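Hypothetical conserved protein (Thermus thermophilus, PDB 3DZM) is a major outer-membrane beta-barrel protein of unknown function that binds a calcium ion. Local coordinates at residues A8-V13 with A31-P36; G37-V42 with V88-S93; L97-A102 with A143-M148; G155-D160 with L204-G209. All coordinates share one frame; numbering follows the deposited sequence.

Contact 1: A8-V13 with A31-P36; sequences AAKFSV and AEDLAP. Residues 8, 9 of segment 8-13 come from a tag, linker or insertion.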
loop_
_atom_site.group_PDB
_atom_site.type_symbol
_atom_site.label_atom_id
_atom_site.label_comp_id
_atom_site.label_asym_id
_atom_site.label_seq_id
_atom_site.Cartn_x
_atom_site.Cartn_y
_atom_site.Cartn_z
ATOM N N ALA A 8 -22.455 15.802 -18.190
ATOM C CA ALA A 8 -21.860 17.060 -17.742
ATOM C C ALA A 8 -20.437 16.821 -17.228
ATOM O O ALA A 8 -19.553 17.653 -17.431
ATOM C CB ALA A 8 -22.729 17.708 -16.665
ATOM N N ALA A 9 -20.249 15.670 -16.576
ATOM C CA ALA A 9 -18.965 15.198 -16.035
ATOM C C ALA A 9 -18.705 15.687 -14.605
ATOM O O ALA A 9 -18.430 16.874 -14.381
ATOM C CB ALA A 9 -17.816 15.555 -16.950
ATOM N N LYS A 10 -18.793 14.762 -13.646
ATOM C CA LYS A 10 -18.715 15.093 -12.224
ATOM C C LYS A 10 -17.381 14.711 -11.565
ATOM O O LYS A 10 -17.110 13.540 -11.316
ATOM C CB LYS A 10 -19.889 14.470 -11.483
ATOM C CG LYS A 10 -21.163 15.317 -11.578
ATOM C CD LYS A 10 -22.448 14.467 -11.524
ATOM C CE LYS A 10 -23.683 15.251 -12.010
ATOM N NZ LYS A 10 -23.484 15.876 -13.353
ATOM N N PHE A 11 -16.558 15.717 -11.287
ATOM C CA PHE A 11 -15.235 15.516 -10.699
ATOM C C PHE A 11 -15.212 15.746 -9.164
ATOM O O PHE A 11 -15.717 16.761 -8.674
ATOM C CB PHE A 11 -14.206 16.420 -11.407
ATOM C CG PHE A 11 -14.044 16.125 -12.876
ATOM C CD1 PHE A 11 -13.277 15.049 -13.301
ATOM C CD2 PHE A 11 -14.634 16.932 -13.828
ATOM C CE1 PHE A 11 -13.125 14.781 -14.638
ATOM C CE2 PHE A 11 -14.483 16.665 -15.178
ATOM C CZ PHE A 11 -13.735 15.591 -15.584
ATOM N N SER A 12 -14.658 14.805 -8.399
ATOM C CA SER A 12 -14.586 14.998 -6.949
ATOM C C SER A 12 -13.205 14.643 -6.483
ATOM O O SER A 12 -12.464 13.941 -7.160
ATOM C CB SER A 12 -15.608 14.158 -6.180
ATOM O OG SER A 12 -16.599 13.659 -7.057
ATOM N N VAL A 13 -12.851 15.145 -5.317
ATOM C CA VAL A 13 -11.598 14.758 -4.710
ATOM C C VAL A 13 -12.032 14.000 -3.459
ATOM O O VAL A 13 -12.991 14.398 -2.778
ATOM C CB VAL A 13 -10.674 16.010 -4.435
ATOM C CG1 VAL A 13 -11.450 17.107 -3.733
ATOM C CG2 VAL A 13 -9.420 15.644 -3.634
ATOM N N ALA A 31 -13.896 10.634 -11.342
ATOM C CA ALA A 31 -14.674 11.250 -12.392
ATOM C C ALA A 31 -15.823 10.310 -12.670
ATOM O O ALA A 31 -15.617 9.133 -12.867
ATOM C CB ALA A 31 -13.824 11.429 -13.613
ATOM N N GLU A 32 -17.040 10.825 -12.662
ATOM C CA GLU A 32 -18.208 9.979 -12.821
ATOM C C GLU A 32 -19.257 10.736 -13.608
ATOM O O GLU A 32 -19.118 11.940 -13.792
ATOM C CB GLU A 32 -18.729 9.532 -11.454
ATOM C CG GLU A 32 -19.097 10.664 -10.528
ATOM C CD GLU A 32 -18.914 10.325 -9.054
ATOM O OE1 GLU A 32 -19.361 9.236 -8.617
ATOM O OE2 GLU A 32 -18.321 11.172 -8.335
ATOM N N ASP A 33 -20.289 10.032 -14.086
ATOM C CA ASP A 33 -21.239 10.615 -15.042
ATOM C C ASP A 33 -20.487 11.130 -16.266
ATOM O O ASP A 33 -20.571 12.311 -16.602
ATOM C CB ASP A 33 -22.056 11.763 -14.412
ATOM C CG ASP A 33 -23.047 11.277 -13.344
ATOM O OD1 ASP A 33 -23.151 10.044 -13.121
ATOM O OD2 ASP A 33 -23.723 12.136 -12.725
ATOM N N LEU A 34 -19.748 10.244 -16.928
ATOM C CA LEU A 34 -18.813 10.664 -17.970
ATOM C C LEU A 34 -19.547 10.825 -19.281
ATOM O O LEU A 34 -18.994 11.296 -20.286
ATOM C CB LEU A 34 -17.711 9.625 -18.150
ATOM C CG LEU A 34 -16.876 9.231 -16.929
ATOM C CD1 LEU A 34 -15.948 8.082 -17.302
ATOM C CD2 LEU A 34 -16.118 10.436 -16.370
ATOM N N ALA A 35 -20.809 10.416 -19.252
ATOM C CA ALA A 35 -21.628 10.346 -20.436
ATOM C C ALA A 35 -23.056 10.325 -19.962
ATOM O O ALA A 35 -23.333 9.863 -18.858
ATOM C CB ALA A 35 -21.311 9.086 -21.199
ATOM N N PRO A 36 -23.970 10.837 -20.801
ATOM C CA PRO A 36 -25.422 10.892 -20.583
ATOM C C PRO A 36 -25.999 9.557 -20.132
ATOM O O PRO A 36 -26.689 9.505 -19.116
ATOM C CB PRO A 36 -25.959 11.254 -21.964
ATOM C CG PRO A 36 -24.863 12.045 -22.592
ATOM C CD PRO A 36 -23.578 11.454 -22.082
#
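Lys10 and Glu32 form an antiparallel hydrogen-bonded pair, and Phe11 with Ala31 forms the non-hydrogen-bonded pair beside it. Lys10 N donates to Glu32 O at 2.8 Å. The return bond, Glu32 N to Lys10 O, measures 3.0 Å. Ala9, which like Ala8 comes from an insertion into the natural sequence, adds a CA-H...O contact to Asp33 O. Here 31-36 leaves the strand, with Asp33 at a positive phi of 56°.

Lys10 and Asp33 cross obliquely. The CD and CE methylenes of the lysine pass beside Asp33 OD2. A bend at the last torsion (chi4 53°) sets Lys10 NZ 3.8 Å from that same oxygen, a long salt bridge. Glu32 starts from the crowded position, with CG between the backbone N and the carbonyl carbon (chi1 58°), and then runs extended. Its OE2 accepts a weak bond from Ser12 OG at 3.3 Å. Its OE1 has a stronger partner, Lys91. Phe11 and Ala31 lie on the other face of the sheet. There Phe11 CE1 meets Ala31 CB at 3.6 Å, with the methyl oblique to the ring.

The two faces thus differ sharply in chemistry. Glu32 is buried, and Lys91, with a weaker contribution from Arg213, would probably favour its ionised form, though the nearby carboxylate of Glu100 works against this.

Contact 2: G37-V42 with V88-S93; sequences GLPLGV and VLYKPS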
loop_
_atom_site.group_PDB
_atom_site.type_symbol
_atom_site.label_atom_id
_atom_site.label_comp_id
_atom_site.label_asym_id
_atom_site.label_seq_id
_atom_site.Cartn_x
_atom_site.Cartn_y
_atom_site.Cartn_z
ATOM N N GLY A 37 -25.707 8.487 -20.866
ATOM C CA GLY A 37 -26.198 7.171 -20.490
ATOM C C GLY A 37 -25.444 6.457 -19.368
ATOM O O GLY A 37 -26.064 5.825 -18.509
ATOM N N LEU A 38 -24.114 6.589 -19.367
ATOM C CA LEU A 38 -23.202 5.702 -18.626
ATOM C C LEU A 38 -23.139 5.850 -17.110
ATOM O O LEU A 38 -23.132 6.952 -16.567
ATOM C CB LEU A 38 -21.772 5.868 -19.141
ATOM C CG LEU A 38 -21.303 5.244 -20.449
ATOM C CD1 LEU A 38 -22.191 5.686 -21.604
ATOM C CD2 LEU A 38 -19.857 5.656 -20.687
ATOM N N PRO A 39 -23.055 4.719 -16.413
ATOM C CA PRO A 39 -22.758 4.811 -14.988
ATOM C C PRO A 39 -21.296 4.391 -14.685
ATOM O O PRO A 39 -20.994 3.988 -13.565
ATOM C CB PRO A 39 -23.775 3.836 -14.369
ATOM C CG PRO A 39 -24.448 3.121 -15.568
ATOM C CD PRO A 39 -23.591 3.396 -16.758
ATOM N N LEU A 40 -20.417 4.500 -15.684
ATOM C CA LEU A 40 -18.968 4.400 -15.501
ATOM C C LEU A 40 -18.362 5.510 -14.658
ATOM O O LEU A 40 -18.844 6.641 -14.613
ATOM C CB LEU A 40 -18.232 4.379 -16.829
ATOM C CG LEU A 40 -18.027 2.974 -17.386
ATOM C CD1 LEU A 40 -17.249 2.134 -16.400
ATOM C CD2 LEU A 40 -19.361 2.332 -17.655
ATOM N N GLY A 41 -17.277 5.145 -13.991
ATOM C CA GLY A 41 -16.555 5.997 -13.077
ATOM C C GLY A 41 -15.108 5.602 -13.173
ATOM O O GLY A 41 -14.812 4.457 -13.452
ATOM N N VAL A 42 -14.214 6.560 -12.966
ATOM C CA VAL A 42 -12.776 6.317 -12.913
ATOM C C VAL A 42 -12.225 7.006 -11.673
ATOM O O VAL A 42 -12.633 8.114 -11.352
ATOM C CB VAL A 42 -12.114 6.816 -14.179
ATOM C CG1 VAL A 42 -10.641 6.834 -14.032
ATOM C CG2 VAL A 42 -12.498 5.890 -15.316
ATOM N N VAL A 88 -11.571 1.352 -12.411
ATOM C CA VAL A 88 -12.806 1.553 -13.145
ATOM C C VAL A 88 -13.942 1.118 -12.238
ATOM O O VAL A 88 -13.905 0.010 -11.716
ATOM C CB VAL A 88 -12.804 0.734 -14.448
ATOM C CG1 VAL A 88 -14.211 0.723 -15.148
ATOM C CG2 VAL A 88 -11.658 1.225 -15.350
ATOM N N LEU A 89 -14.910 2.018 -12.030
ATOM C CA LEU A 89 -16.094 1.803 -11.197
ATOM C C LEU A 89 -17.333 1.702 -12.054
ATOM O O LEU A 89 -17.478 2.443 -12.992
ATOM C CB LEU A 89 -16.295 3.006 -10.283
ATOM C CG LEU A 89 -15.074 3.436 -9.481
ATOM C CD1 LEU A 89 -14.878 4.923 -9.524
ATOM C CD2 LEU A 89 -15.264 2.965 -8.064
ATOM N N TYR A 90 -18.244 0.807 -11.718
ATOM C CA TYR A 90 -19.554 0.781 -12.357
ATOM C C TYR A 90 -20.670 0.975 -11.327
ATOM O O TYR A 90 -20.671 0.327 -10.302
ATOM C CB TYR A 90 -19.738 -0.538 -13.110
ATOM C CG TYR A 90 -20.836 -0.463 -14.139
ATOM C CD1 TYR A 90 -22.178 -0.499 -13.759
ATOM C CD2 TYR A 90 -20.539 -0.341 -15.490
ATOM C CE1 TYR A 90 -23.191 -0.417 -14.691
ATOM C CE2 TYR A 90 -21.550 -0.259 -16.438
ATOM C CZ TYR A 90 -22.875 -0.298 -16.033
ATOM O OH TYR A 90 -23.888 -0.221 -16.971
ATOM N N LYS A 91 -21.629 1.854 -11.578
ATOM C CA LYS A 91 -22.745 2.057 -10.620
ATOM C C LYS A 91 -24.081 1.510 -11.073
ATOM O O LYS A 91 -24.747 2.117 -11.909
ATOM C CB LYS A 91 -22.958 3.546 -10.317
ATOM C CG LYS A 91 -21.723 4.328 -9.963
ATOM C CD LYS A 91 -22.112 5.758 -9.676
ATOM C CE LYS A 91 -20.979 6.731 -9.943
ATOM N NZ LYS A 91 -21.590 8.073 -10.166
ATOM N N PRO A 92 -24.524 0.404 -10.479
ATOM C CA PRO A 92 -25.819 -0.182 -10.870
ATOM C C PRO A 92 -26.981 0.822 -10.793
ATOM O O PRO A 92 -27.024 1.605 -9.868
ATOM C CB PRO A 92 -26.040 -1.285 -9.832
ATOM C CG PRO A 92 -24.762 -1.429 -9.100
ATOM C CD PRO A 92 -24.007 -0.153 -9.227
ATOM N N SER A 93 -27.913 0.792 -11.746
ATOM C CA SER A 93 -29.093 1.668 -11.703
ATOM C C SER A 93 -30.257 1.051 -10.922
ATOM O O SER A 93 -30.277 -0.162 -10.675
ATOM C CB SER A 93 -29.568 2.035 -13.118
ATOM O OG SER A 93 -28.616 2.830 -13.806
#
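Leu40 sits at the apolar centre, and each of its two methyls touches one partner. Its CD2 meets Tyr90 CE2 at 3.6 Å, oblique to the ring. Its CD1 touches Val88 CG1, also at 3.6 Å. Tyr90 has CG anti to the backbone N (chi1 -161°), and its ring runs alongside Pro39, the two side chains pointing the same way. Pro39 CG lies 3.8 Å from Tyr90 CZ, and Pro39 CD lies 3.6 Å from Tyr90 OH. An alanine at Pro39 would lack CG and CD, and would probably open a gap beside the phenol end of Tyr90 and let the ring shift.

The backbone comes next. Leu89 N donates to Gly41 O at 2.8 Å, nearly straight at 173°. The bond from Gly41 N to Leu89 O is weak. On the other face of the sheet Leu89 CD1 packs on Gly41 C. Lys91 N donates to Pro39 O at 3.0 Å, and that oxygen also lies over one face of the Tyr90 ring.

The polar edge is the Lys91 side chain. Its CB and CG lie by Pro39 O, the chain then runs extended, and NZ forms a salt bridge with Glu32. Glu100 and Asp33 are longer, weak ion partners.

Strands 40-50 and 76-90 are consecutive antiparallel strands, as in the up-and-down order of outer-membrane beta-barrels.

Contact 3: L97-A102 with A143-M148; sequences LPVEVA and AAYPLM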
loop_
_atom_site.group_PDB
_atom_site.type_symbol
_atom_site.label_atom_id
_atom_site.label_comp_id
_atom_site.label_asym_id
_atom_site.label_seq_id
_atom_site.Cartn_x
_atom_site.Cartn_y
_atom_site.Cartn_z
ATOM N N LEU A 97 -31.091 1.456 -3.391
ATOM C CA LEU A 97 -30.623 1.663 -2.026
ATOM C C LEU A 97 -30.374 3.146 -1.751
ATOM O O LEU A 97 -30.207 3.932 -2.687
ATOM C CB LEU A 97 -29.344 0.858 -1.792
ATOM C CG LEU A 97 -29.543 -0.652 -1.641
ATOM C CD1 LEU A 97 -28.230 -1.426 -1.784
ATOM C CD2 LEU A 97 -30.215 -0.948 -0.305
ATOM N N PRO A 98 -30.348 3.535 -0.465
ATOM C CA PRO A 98 -30.055 4.930 -0.104
ATOM C C PRO A 98 -28.560 5.185 -0.288
ATOM O O PRO A 98 -28.112 6.323 -0.470
ATOM C CB PRO A 98 -30.411 5.003 1.388
ATOM C CG PRO A 98 -30.858 3.611 1.789
ATOM C CD PRO A 98 -30.412 2.667 0.721
ATOM N N VAL A 99 -27.795 4.099 -0.243
ATOM C CA VAL A 99 -26.366 4.148 -0.494
ATOM C C VAL A 99 -26.039 3.704 -1.918
ATOM O O VAL A 99 -26.533 2.684 -2.390
ATOM C CB VAL A 99 -25.627 3.256 0.507
ATOM C CG1 VAL A 99 -25.528 3.953 1.835
ATOM C CG2 VAL A 99 -26.402 1.970 0.682
ATOM N N GLU A 100 -25.219 4.481 -2.606
ATOM C CA GLU A 100 -24.639 4.027 -3.860
ATOM C C GLU A 100 -23.498 3.007 -3.624
ATOM O O GLU A 100 -22.594 3.280 -2.845
ATOM C CB GLU A 100 -24.159 5.230 -4.663
ATOM C CG GLU A 100 -22.951 4.956 -5.550
ATOM C CD GLU A 100 -22.589 6.156 -6.428
ATOM O OE1 GLU A 100 -21.420 6.628 -6.379
ATOM O OE2 GLU A 100 -23.491 6.629 -7.163
ATOM N N VAL A 101 -23.554 1.829 -4.258
ATOM C CA VAL A 101 -22.442 0.850 -4.214
ATOM C C VAL A 101 -21.869 0.618 -5.593
ATOM O O VAL A 101 -22.609 0.290 -6.501
ATOM C CB VAL A 101 -22.876 -0.518 -3.675
ATOM C CG1 VAL A 101 -23.411 -0.385 -2.248
ATOM C CG2 VAL A 101 -23.932 -1.113 -4.579
ATOM N N ALA A 102 -20.560 0.810 -5.757
ATOM C CA ALA A 102 -19.890 0.701 -7.049
ATOM C C ALA A 102 -18.893 -0.442 -6.873
ATOM O O ALA A 102 -17.992 -0.354 -6.072
ATOM N N ALA A 143 -18.706 2.299 -1.440
ATOM C CA ALA A 143 -20.024 2.789 -1.023
ATOM C C ALA A 143 -19.988 4.310 -0.816
ATOM O O ALA A 143 -19.062 4.841 -0.202
ATOM C CB ALA A 143 -20.497 2.066 0.247
ATOM N N ALA A 144 -20.965 5.014 -1.376
ATOM C CA ALA A 144 -21.057 6.459 -1.165
ATOM C C ALA A 144 -22.428 6.853 -0.643
ATOM O O ALA A 144 -23.423 6.370 -1.136
ATOM C CB ALA A 144 -20.739 7.199 -2.422
ATOM N N TYR A 145 -22.456 7.702 0.384
ATOM C CA TYR A 145 -23.690 8.219 0.961
ATOM C C TYR A 145 -23.668 9.744 1.000
ATOM O O TYR A 145 -22.803 10.306 1.630
ATOM C CB TYR A 145 -23.880 7.684 2.379
ATOM C CG TYR A 145 -25.203 8.101 2.995
ATOM C CD1 TYR A 145 -26.337 7.313 2.850
ATOM C CD2 TYR A 145 -25.326 9.295 3.707
ATOM C CE1 TYR A 145 -27.562 7.694 3.402
ATOM C CE2 TYR A 145 -26.531 9.677 4.249
ATOM C CZ TYR A 145 -27.656 8.866 4.091
ATOM O OH TYR A 145 -28.879 9.231 4.626
ATOM N N PRO A 146 -24.635 10.419 0.344
ATOM C CA PRO A 146 -24.756 11.895 0.337
ATOM C C PRO A 146 -25.016 12.490 1.713
ATOM O O PRO A 146 -26.002 12.174 2.347
ATOM C CB PRO A 146 -25.980 12.135 -0.542
ATOM C CG PRO A 146 -26.093 10.910 -1.391
ATOM C CD PRO A 146 -25.683 9.791 -0.478
ATOM N N LEU A 147 -24.141 13.364 2.170
ATOM C CA LEU A 147 -24.203 13.865 3.537
ATOM C C LEU A 147 -24.705 15.304 3.573
ATOM O O LEU A 147 -25.682 15.610 4.234
ATOM C CB LEU A 147 -22.792 13.837 4.116
ATOM C CG LEU A 147 -22.565 13.308 5.513
ATOM C CD1 LEU A 147 -23.659 12.333 5.875
ATOM C CD2 LEU A 147 -21.196 12.643 5.526
ATOM N N MET A 148 -23.991 16.182 2.873
ATOM C CA MET A 148 -24.313 17.587 2.767
ATOM C C MET A 148 -24.156 17.979 1.292
ATOM O O MET A 148 -23.796 17.155 0.468
ATOM C CB MET A 148 -23.352 18.402 3.638
ATOM C CG MET A 148 -23.453 18.160 5.150
ATOM S SD MET A 148 -21.970 18.700 6.080
ATOM C CE MET A 148 -21.965 20.455 5.713
#
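Glu100 and Ala144 make the tight part of this contact, as an antiparallel hydrogen-bonded pair. Ala144 N donates to Glu100 O at 2.8 Å, with an N-H...O angle of 163°. Glu100 N returns a bond to Ala144 O at 3.0 Å, less straight at 139°. Ala143 adds a CA-H...O contact to Glu100 O and pairs with Val101 in the next, non-hydrogen-bonded position. The small Ala144 side chain is buried, and its CB lies 4.1 Å from Glu100 OE1.

The other end is looser and more exposed. With CG anti to the backbone N (chi1 -176°), the Tyr145 ring meets Val99 CG1 at its edge, near the plane. The valine methyl reaches CD1 of Tyr145 at 3.6 Å. Pro98 CB stays 4.4 Å from Tyr145 CE1. Beyond Pro146 the two segments part, and a classic beta bulge at Leu147 and Met148 follows.

The contact joins the two strands of the hairpin 100-117 and 127-148. Ala102 makes a backbone hydrogen bond with Arg142. On the far side of strand 127-148, Ala143 and Tyr145 bond to Gly155 and Leu153 of strand 151-172.

Contact 4: G155-D160 with L204-G209; sequences GDLGVD and LKLRLG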
loop_
_atom_site.group_PDB
_atom_site.type_symbol
_atom_site.label_atom_id
_atom_site.label_comp_id
_atom_site.label_asym_id
_atom_site.label_seq_id
_atom_site.Cartn_x
_atom_site.Cartn_y
_atom_site.Cartn_z
ATOM N N GLY A 155 -17.172 4.693 1.820
ATOM C CA GLY A 155 -16.628 3.478 2.400
ATOM C C GLY A 155 -15.974 2.666 1.294
ATOM O O GLY A 155 -16.474 2.591 0.173
ATOM N N ASP A 156 -14.834 2.064 1.590
ATOM C CA ASP A 156 -14.134 1.317 0.571
ATOM C C ASP A 156 -13.516 0.055 1.134
ATOM O O ASP A 156 -12.689 0.141 2.055
ATOM C CB ASP A 156 -13.042 2.175 0.003
ATOM C CG ASP A 156 -12.560 1.667 -1.292
ATOM O OD1 ASP A 156 -13.143 0.651 -1.701
ATOM O OD2 ASP A 156 -11.623 2.256 -1.889
ATOM N N LEU A 157 -13.948 -1.100 0.604
ATOM C CA LEU A 157 -13.316 -2.384 0.888
ATOM C C LEU A 157 -12.827 -3.081 -0.380
ATOM O O LEU A 157 -13.603 -3.291 -1.314
ATOM C CB LEU A 157 -14.287 -3.309 1.599
ATOM C CG LEU A 157 -13.758 -4.626 2.184
ATOM C CD1 LEU A 157 -14.692 -5.089 3.253
ATOM C CD2 LEU A 157 -13.592 -5.693 1.128
ATOM N N GLY A 158 -11.543 -3.434 -0.412
ATOM C CA GLY A 158 -11.009 -4.168 -1.540
ATOM C C GLY A 158 -9.847 -5.061 -1.208
ATOM O O GLY A 158 -9.370 -5.074 -0.085
ATOM N N VAL A 159 -9.406 -5.845 -2.186
ATOM C CA VAL A 159 -8.255 -6.752 -2.017
ATOM C C VAL A 159 -7.389 -6.575 -3.238
ATOM O O VAL A 159 -7.909 -6.414 -4.361
ATOM C CB VAL A 159 -8.695 -8.234 -1.846
ATOM C CG1 VAL A 159 -7.509 -9.157 -1.963
ATOM C CG2 VAL A 159 -9.513 -8.469 -0.486
ATOM N N ASP A 160 -6.077 -6.508 -3.029
ATOM C CA ASP A 160 -5.131 -6.302 -4.140
ATOM C C ASP A 160 -4.153 -7.433 -4.077
ATOM O O ASP A 160 -3.803 -7.899 -2.984
ATOM C CB ASP A 160 -4.336 -4.999 -3.999
ATOM C CG ASP A 160 -5.177 -3.758 -4.216
ATOM O OD1 ASP A 160 -6.262 -3.936 -4.770
ATOM O OD2 ASP A 160 -4.759 -2.615 -3.832
ATOM N N LEU A 204 -5.494 -6.593 2.075
ATOM C CA LEU A 204 -6.840 -6.109 2.407
ATOM C C LEU A 204 -6.908 -4.581 2.533
ATOM O O LEU A 204 -6.131 -3.974 3.248
ATOM C CB LEU A 204 -7.282 -6.710 3.724
ATOM C CG LEU A 204 -8.748 -6.535 4.077
ATOM C CD1 LEU A 204 -9.627 -7.259 3.086
ATOM C CD2 LEU A 204 -8.992 -7.056 5.470
ATOM N N LYS A 205 -7.842 -3.961 1.840
ATOM C CA LYS A 205 -7.995 -2.516 1.915
ATOM C C LYS A 205 -9.349 -2.220 2.515
ATOM O O LYS A 205 -10.380 -2.684 2.002
ATOM C CB LYS A 205 -7.898 -1.857 0.528
ATOM C CG LYS A 205 -8.474 -0.438 0.466
ATOM C CD LYS A 205 -9.198 -0.184 -0.855
ATOM C CE LYS A 205 -8.345 -0.523 -2.061
ATOM N NZ LYS A 205 -8.786 0.252 -3.275
ATOM N N LEU A 206 -9.334 -1.437 3.588
ATOM C CA LEU A 206 -10.535 -1.042 4.320
ATOM C C LEU A 206 -10.454 0.447 4.749
ATOM O O LEU A 206 -9.723 0.793 5.678
ATOM C CB LEU A 206 -10.646 -1.968 5.511
ATOM C CG LEU A 206 -11.834 -1.952 6.469
ATOM C CD1 LEU A 206 -13.153 -1.726 5.762
ATOM C CD2 LEU A 206 -11.829 -3.272 7.202
ATOM N N ARG A 207 -11.155 1.338 4.040
ATOM C CA ARG A 207 -11.051 2.770 4.336
ATOM C C ARG A 207 -12.397 3.477 4.525
ATOM O O ARG A 207 -13.354 3.137 3.837
ATOM C CB ARG A 207 -10.261 3.507 3.254
ATOM C CG ARG A 207 -8.799 3.208 3.202
ATOM C CD ARG A 207 -8.116 4.094 2.150
ATOM N NE ARG A 207 -6.710 3.747 1.945
ATOM C CZ ARG A 207 -6.225 3.195 0.836
ATOM N NH1 ARG A 207 -7.030 2.930 -0.187
ATOM N NH2 ARG A 207 -4.929 2.900 0.751
ATOM N N LEU A 208 -12.445 4.453 5.456
ATOM C CA LEU A 208 -13.529 5.444 5.546
ATOM C C LEU A 208 -12.992 6.784 5.131
ATOM O O LEU A 208 -11.835 7.087 5.381
ATOM C CB LEU A 208 -14.119 5.558 6.938
ATOM C CG LEU A 208 -14.633 4.226 7.469
ATOM C CD1 LEU A 208 -15.128 4.336 8.906
ATOM C CD2 LEU A 208 -15.716 3.657 6.536
ATOM N N GLY A 209 -13.826 7.579 4.470
ATOM C CA GLY A 209 -13.398 8.878 4.006
ATOM C C GLY A 209 -14.543 9.685 3.461
ATOM O O GLY A 209 -15.686 9.328 3.646
HETATM O O HOH W 1 -9.693 4.043 -0.732
HETATM O O HOH W 2 -8.746 -2.842 -4.537
HETATM O O HOH W 3 -5.854 -0.009 -4.227
#
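Asp156 and Lys205 meet on one face of two neighbouring barrel strands, 151-172 and 202-213. The aspartate CG is anti to the backbone N (chi1 -162°), on the side where its carboxylate meets the lysine chain. A turn at chi2 (-142°) brings Lys205 CD to 3.6 Å from Asp156 OD2. Lys205 NZ stays 3.7 Å from Asp156 OD2, so the salt bridge is long. Tyr104 OH bonds both Asp156 OD1 and Lys205 NZ and is the stronger partner of each. Arg43 forms a salt bridge with Asp156 OD2. An asparagine in place of Asp156 would probably leave Arg43 and Lys205 without this negative charge in a buried site. Arg207 reaches the aspartate through a water, which donates to Asp156 OD2 and accepts from Arg207 NH1, each at 2.9 Å.

The opposite face is apolar. Val159 CG2 packs 3.8 Å from Leu204 CD1. Leu157 and Leu206 meet more loosely, through their CD1 methyls. A bound C8E detergent molecule lies about 5 Å from the Val159 side chain, consistent with a membrane-facing surface.

Four backbone bonds join the strands. Two link Asp156 and Arg207, and two link Gly158 and Lys205. Farther along the polar face, another water accepts from Lys205 NZ at 3.1 Å and donates to Asp160 OD2 at 2.9 Å.

In the fold
All four contacts join antiparallel neighbours of one curled sheet. Contacts 1, 2 and 3 have their centres 25 to 27 Å from the centre of the chain, where strands end in turns. The centre of contact 4 lies about 11 Å from it, within strands 151-172 and 202-213. Contacts 1, 2 and 4 are partly buried. Contacts 1 and 2 share the salt bridge between Glu32 and Lys91. Contact 3 joins this charged group only weakly, through Glu100, and is mainly a surface contact. A strand-to-strand bond between Ala143 and Gly155 ties contact 3 to contact 4. Contact 4 has its own polar cluster, of direct salt bridges, tyrosine hydroxyls and waters; contacts 2 and 3 add proline and aromatic packing.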